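Local coordinates for (R)-S-adenosyl-L-methionine hydrolase (Thermus thermophilus, PDB 2CW5), which catalyses the hydrolysis of S-adenosyl-L-methionine to adenosine and L-methionine, working as a homotrimer without chlorinase or fluorinase activity, at residues C[52-57]-C[225-230]; C[96-101]-C[168-173]. All coordinates share one frame; numbering follows the deposited sequence.

Contacts 1 and 2 illustrate how neighbouring contacts can share one apolar seam: contact 1 joins helix 45-55 to a hairpin of the antiparallel-sheet part, contact 2 joins 96-101 to the connection between the two sheets, and their centres lie about 11 Å apart. Contact 2 is nested within the chain loop that contact 1 closes. They merge through Phe-53, which packs on both Leu-98 and Leu-170, and through Leu-230 CD2, 3.9 Å from Leu-170 CD2; Leu-52 CD1 also comes within 3.7 Å of Phe-96 CD1. Contact 1 includes Ser-227, which, like Glu-232 about 5 Å away between side chains, probably binds the substrate as in relatives; the side chain of Leu-170 is about 11 Å from that of Glu-232.

Contact 1: C[52-57]-C[225-230]; sequences LFEALP and LGSAGL
Phe-53 and Glu-54 face a tight hairpin loop whose neck is closed by a 2.7 Å hydrogen bond from Gly-226 N to Leu-230 O. Inside it, Gly-229 N bonds to Gly-226 O (2.9 Å), completing a type I turn. Gly-229, with positive phi, then supplies the G1 bulge of this hairpin between strands 221-225 and 231-235. The turn presents Ala-228 to helix 45-55. With CG anti to the backbone N (chi1 177°), Phe-53 extends its ring toward the loop, where CE2 approaches Ala-228 O obliquely at 3.6 Å. Phe-53 CE2 also meets Ala-228 CB at 4.0 Å and Leu-230 CD1 at 4.2 Å. Cutting Phe-53 back to an alanine removes the ring and is likely to leave a gap beside Ala-228 and bare part of Leu-230 CD1, although Tyr-50 would still touch both residues. Glu-54 reaches the preceding residue of the turn, its OE2 lying 3.5 Å from Ser-227 OG, a polar approach without a hydrogen bond. Pro-15 of the second subunit packs on Glu-54, and Arg-135 of that subunit on Ser-227. No hydrogen bond joins 52-57 to 225-230, so this part of the fit rests mainly on apolar packing, with one long polar approach beside it.

Contact 2: C[96-101]-C[168-173]; sequences FTLAWL and LALTEG
Leu-98 and Leu-168 begin the apolar set, their side chains crossing at about a right angle. The touch is made by Leu-168 CD1, a single branch tip set against the branch point of its partner, 4.1 Å from Leu-98 CG. A longer approach, 4.4 Å between Leu-98 CD2 and Leu-170 CD2, carries the row onward. Leu-170 then turns its other methyl to Leu-101: the two CD1 atoms come within 3.9 Å as the side chains cross obliquely. In Leu-170, CG lies anti to the carbonyl carbon (chi1 -53°), and the fork beyond it offers one methyl to each of the two leucines. Leu-179 of strand 175-181 packs on both Leu-98 and Leu-168, and Arg-46 of helix 45-55 also meets Leu-168.

The fold places this row between its two sheets. Residues 168-171 run extended within the connection from strand 157-158, at the edge of the mixed sheet, to strand 175-181 of the antiparallel sheet. That extended backbone turns Leu-168 and Leu-170 toward 96-101 and Ala-169 away.

Hydrogen bonds act within each side of the contact. Thr-171 OG1 accepts from Gly-173 N at 2.8 Å and 162°, an ST turn just before the strand, and the Thr-171 backbone bonds to Thr-190 and Leu-192. On the other side, Leu-101 N reaches Leu-98 O at 2.9 Å, closing one turn, with both leucines available to 168-173. Thr-97 OG1 is gripped twice, by Gly-94 O and by Leu-166 N, the latter tying residues 96-101 to the connection just ahead of Leu-168.

Packing around the Trp-100 ring lies behind the leucines. Phe-96 CB sits 3.3 Å above one face of the Trp-100 ring, over its centre, and Tyr-88 meets that ring edge-to-face.

Contact 1: C[52-57]-C[225-230]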
loop_
_atom_site.group_PDB
_atom_site.type_symbol
_atom_site.label_atom_id
_atom_site.label_comp_id
_atom_site.label_asym_id
_atom_site.label_seq_id
_atom_site.Cartn_x
_atom_site.Cartn_y
_atom_site.Cartn_z
ATOM N N LEU C 52 0.452 -17.215 2.848
ATOM C CA LEU C 52 -0.202 -18.024 1.825
ATOM C C LEU C 52 -1.044 -19.112 2.490
ATOM O O LEU C 52 -2.181 -19.356 2.102
ATOM C CB LEU C 52 0.844 -18.657 0.901
ATOM C CG LEU C 52 1.617 -17.665 0.021
ATOM C CD1 LEU C 52 2.747 -18.392 -0.711
ATOM C CD2 LEU C 52 0.666 -17.016 -0.979
ATOM N N PHE C 53 -0.467 -19.757 3.501
ATOM C CA PHE C 53 -1.134 -20.812 4.261
ATOM C C PHE C 53 -2.450 -20.290 4.842
ATOM O O PHE C 53 -3.484 -20.958 4.804
ATOM C CB PHE C 53 -0.202 -21.247 5.395
ATOM C CG PHE C 53 -0.777 -22.288 6.304
ATOM C CD1 PHE C 53 -0.806 -23.628 5.924
ATOM C CD2 PHE C 53 -1.248 -21.936 7.567
ATOM C CE1 PHE C 53 -1.292 -24.604 6.793
ATOM C CE2 PHE C 53 -1.738 -22.907 8.447
ATOM C CZ PHE C 53 -1.758 -24.244 8.057
ATOM N N GLU C 54 -2.385 -19.076 5.372
ATOM C CA GLU C 54 -3.517 -18.414 5.995
ATOM C C GLU C 54 -4.706 -18.153 5.061
ATOM O O GLU C 54 -5.859 -18.349 5.444
ATOM C CB GLU C 54 -3.017 -17.099 6.605
ATOM C CG GLU C 54 -4.032 -16.278 7.354
ATOM C CD GLU C 54 -3.370 -15.387 8.400
ATOM O OE1 GLU C 54 -2.400 -14.677 8.059
ATOM O OE2 GLU C 54 -3.818 -15.402 9.564
ATOM N N ALA C 55 -4.425 -17.745 3.830
ATOM C CA ALA C 55 -5.488 -17.414 2.886
ATOM C C ALA C 55 -5.918 -18.474 1.880
ATOM O O ALA C 55 -7.066 -18.468 1.426
ATOM C CB ALA C 55 -5.107 -16.140 2.137
ATOM N N LEU C 56 -5.011 -19.379 1.529
ATOM C CA LEU C 56 -5.303 -20.399 0.523
ATOM C C LEU C 56 -6.649 -21.127 0.586
ATOM O O LEU C 56 -7.356 -21.200 -0.411
ATOM C CB LEU C 56 -4.187 -21.448 0.490
ATOM C CG LEU C 56 -4.273 -22.449 -0.670
ATOM C CD1 LEU C 56 -4.047 -21.705 -1.977
ATOM C CD2 LEU C 56 -3.235 -23.569 -0.502
ATOM N N PRO C 57 -7.020 -21.671 1.753
ATOM C CA PRO C 57 -8.296 -22.390 1.842
ATOM C C PRO C 57 -9.561 -21.608 1.477
ATOM O O PRO C 57 -10.582 -22.207 1.133
ATOM C CB PRO C 57 -8.310 -22.889 3.288
ATOM C CG PRO C 57 -7.509 -21.858 4.012
ATOM C CD PRO C 57 -6.364 -21.600 3.070
ATOM N N LEU C 225 -4.910 -20.656 20.386
ATOM C CA LEU C 225 -4.910 -21.231 19.049
ATOM C C LEU C 225 -5.336 -20.113 18.106
ATOM O O LEU C 225 -6.405 -19.526 18.270
ATOM C CB LEU C 225 -5.885 -22.405 18.948
ATOM C CG LEU C 225 -5.747 -23.231 17.664
ATOM C CD1 LEU C 225 -4.402 -23.951 17.664
ATOM C CD2 LEU C 225 -6.883 -24.233 17.563
ATOM N N GLY C 226 -4.487 -19.819 17.130
ATOM C CA GLY C 226 -4.766 -18.752 16.188
ATOM C C GLY C 226 -5.770 -19.059 15.095
ATOM O O GLY C 226 -6.224 -20.191 14.935
ATOM N N SER C 227 -6.093 -18.028 14.324
ATOM C CA SER C 227 -7.054 -18.124 13.237
ATOM C C SER C 227 -6.703 -19.141 12.151
ATOM O O SER C 227 -7.579 -19.568 11.401
ATOM C CB SER C 227 -7.245 -16.741 12.609
ATOM O OG SER C 227 -6.000 -16.175 12.235
ATOM N N ALA C 228 -5.435 -19.535 12.062
ATOM C CA ALA C 228 -5.028 -20.505 11.046
ATOM C C ALA C 228 -4.834 -21.895 11.641
ATOM O O ALA C 228 -4.365 -22.809 10.963
ATOM C CB ALA C 228 -3.741 -20.041 10.362
ATOM N N GLY C 229 -5.194 -22.049 12.912
ATOM C CA GLY C 229 -5.059 -23.335 13.572
ATOM C C GLY C 229 -3.709 -23.594 14.218
ATOM O O GLY C 229 -3.433 -24.713 14.649
ATOM N N LEU C 230 -2.860 -22.573 14.283
ATOM C CA LEU C 230 -1.542 -22.724 14.897
ATOM C C LEU C 230 -1.484 -21.959 16.214
ATOM O O LEU C 230 -2.104 -20.900 16.356
ATOM C CB LEU C 230 -0.453 -22.206 13.955
ATOM C CG LEU C 230 -0.318 -22.933 12.615
ATOM C CD1 LEU C 230 0.783 -22.280 11.781
ATOM C CD2 LEU C 230 -0.006 -24.402 12.862
#

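Contact 2: C[96-101]-C[168-173]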
loop_
_atom_site.group_PDB
_atom_site.type_symbol
_atom_site.label_atom_id
_atom_site.label_comp_id
_atom_site.label_asym_id
_atom_site.label_seq_id
_atom_site.Cartn_x
_atom_site.Cartn_y
_atom_site.Cartn_z
ATOM N N PHE C 96 6.235 -21.682 -1.135
ATOM C CA PHE C 96 4.947 -22.380 -1.133
ATOM C C PHE C 96 4.849 -23.621 -0.226
ATOM O O PHE C 96 3.863 -24.348 -0.294
ATOM C CB PHE C 96 4.595 -22.798 -2.568
ATOM C CG PHE C 96 4.380 -21.642 -3.517
ATOM C CD1 PHE C 96 3.272 -20.815 -3.391
ATOM C CD2 PHE C 96 5.279 -21.402 -4.554
ATOM C CE1 PHE C 96 3.052 -19.759 -4.286
ATOM C CE2 PHE C 96 5.074 -20.351 -5.458
ATOM C CZ PHE C 96 3.953 -19.528 -5.321
ATOM N N THR C 97 5.856 -23.857 0.616
ATOM C CA THR C 97 5.886 -25.038 1.489
ATOM C C THR C 97 4.605 -25.346 2.268
ATOM O O THR C 97 4.079 -26.464 2.208
ATOM C CB THR C 97 7.048 -24.945 2.504
ATOM O OG1 THR C 97 8.293 -24.865 1.799
ATOM C CG2 THR C 97 7.072 -26.173 3.399
ATOM N N LEU C 98 4.112 -24.364 3.010
ATOM C CA LEU C 98 2.903 -24.557 3.806
ATOM C C LEU C 98 1.660 -24.703 2.933
ATOM O O LEU C 98 0.800 -25.547 3.199
ATOM C CB LEU C 98 2.761 -23.402 4.802
ATOM C CG LEU C 98 3.900 -23.376 5.833
ATOM C CD1 LEU C 98 3.734 -22.191 6.767
ATOM C CD2 LEU C 98 3.911 -24.684 6.633
ATOM N N ALA C 99 1.562 -23.892 1.883
ATOM C CA ALA C 99 0.427 -23.984 0.973
ATOM C C ALA C 99 0.344 -25.413 0.443
ATOM O O ALA C 99 -0.738 -25.990 0.316
ATOM C CB ALA C 99 0.613 -23.022 -0.196
ATOM N N TRP C 100 1.508 -25.973 0.134
ATOM C CA TRP C 100 1.581 -27.315 -0.410
ATOM C C TRP C 100 1.179 -28.419 0.564
ATOM O O TRP C 100 0.943 -29.553 0.148
ATOM C CB TRP C 100 2.977 -27.555 -1.002
ATOM C CG TRP C 100 3.188 -26.755 -2.270
ATOM C CD1 TRP C 100 2.214 -26.227 -3.075
ATOM C CD2 TRP C 100 4.435 -26.449 -2.903
ATOM N NE1 TRP C 100 2.778 -25.617 -4.165
ATOM C CE2 TRP C 100 4.139 -25.739 -4.087
ATOM C CE3 TRP C 100 5.776 -26.706 -2.585
ATOM C CZ2 TRP C 100 5.133 -25.281 -4.957
ATOM C CZ3 TRP C 100 6.767 -26.250 -3.450
ATOM C CH2 TRP C 100 6.437 -25.544 -4.624
ATOM N N LEU C 101 1.090 -28.094 1.853
ATOM C CA LEU C 101 0.642 -29.078 2.835
ATOM C C LEU C 101 -0.871 -29.193 2.678
ATOM O O LEU C 101 -1.464 -30.227 2.970
ATOM C CB LEU C 101 0.957 -28.630 4.263
ATOM C CG LEU C 101 2.411 -28.708 4.724
ATOM C CD1 LEU C 101 2.530 -28.136 6.134
ATOM C CD2 LEU C 101 2.878 -30.171 4.686
ATOM N N LEU C 168 9.880 -26.761 7.583
ATOM C CA LEU C 168 8.796 -26.387 8.485
ATOM C C LEU C 168 7.861 -27.566 8.709
ATOM O O LEU C 168 7.281 -28.098 7.765
ATOM C CB LEU C 168 8.004 -25.218 7.895
ATOM C CG LEU C 168 8.820 -23.990 7.482
ATOM C CD1 LEU C 168 7.917 -22.992 6.763
ATOM C CD2 LEU C 168 9.457 -23.363 8.710
ATOM N N ALA C 169 7.715 -27.978 9.961
ATOM C CA ALA C 169 6.843 -29.097 10.272
ATOM C C ALA C 169 5.810 -28.703 11.315
ATOM O O ALA C 169 6.161 -28.298 12.423
ATOM C CB ALA C 169 7.669 -30.273 10.777
ATOM N N LEU C 170 4.536 -28.804 10.957
ATOM C CA LEU C 170 3.480 -28.488 11.913
ATOM C C LEU C 170 3.333 -29.756 12.742
ATOM O O LEU C 170 3.474 -30.863 12.219
ATOM C CB LEU C 170 2.175 -28.160 11.183
ATOM C CG LEU C 170 2.335 -27.075 10.115
ATOM C CD1 LEU C 170 0.981 -26.788 9.480
ATOM C CD2 LEU C 170 2.927 -25.802 10.744
ATOM N N THR C 171 3.058 -29.613 14.031
ATOM C CA THR C 171 2.953 -30.800 14.872
ATOM C C THR C 171 2.114 -30.599 16.119
ATOM O O THR C 171 1.960 -29.480 16.606
ATOM C CB THR C 171 4.369 -31.288 15.292
ATOM O OG1 THR C 171 4.268 -32.201 16.390
ATOM C CG2 THR C 171 5.236 -30.111 15.704
ATOM N N GLU C 172 1.574 -31.699 16.635
ATOM C CA GLU C 172 0.768 -31.643 17.842
ATOM C C GLU C 172 1.693 -31.337 19.015
ATOM O O GLU C 172 1.249 -30.902 20.078
ATOM C CB GLU C 172 0.058 -32.978 18.069
ATOM C CG GLU C 172 -0.880 -32.969 19.263
ATOM C CD GLU C 172 -1.629 -34.271 19.417
ATOM O OE1 GLU C 172 -0.969 -35.323 19.554
ATOM O OE2 GLU C 172 -2.876 -34.240 19.397
ATOM N N GLY C 173 2.985 -31.569 18.814
ATOM C CA GLY C 173 3.948 -31.290 19.863
ATOM C C GLY C 173 4.462 -32.509 20.604
ATOM O O GLY C 173 4.452 -33.615 20.063
#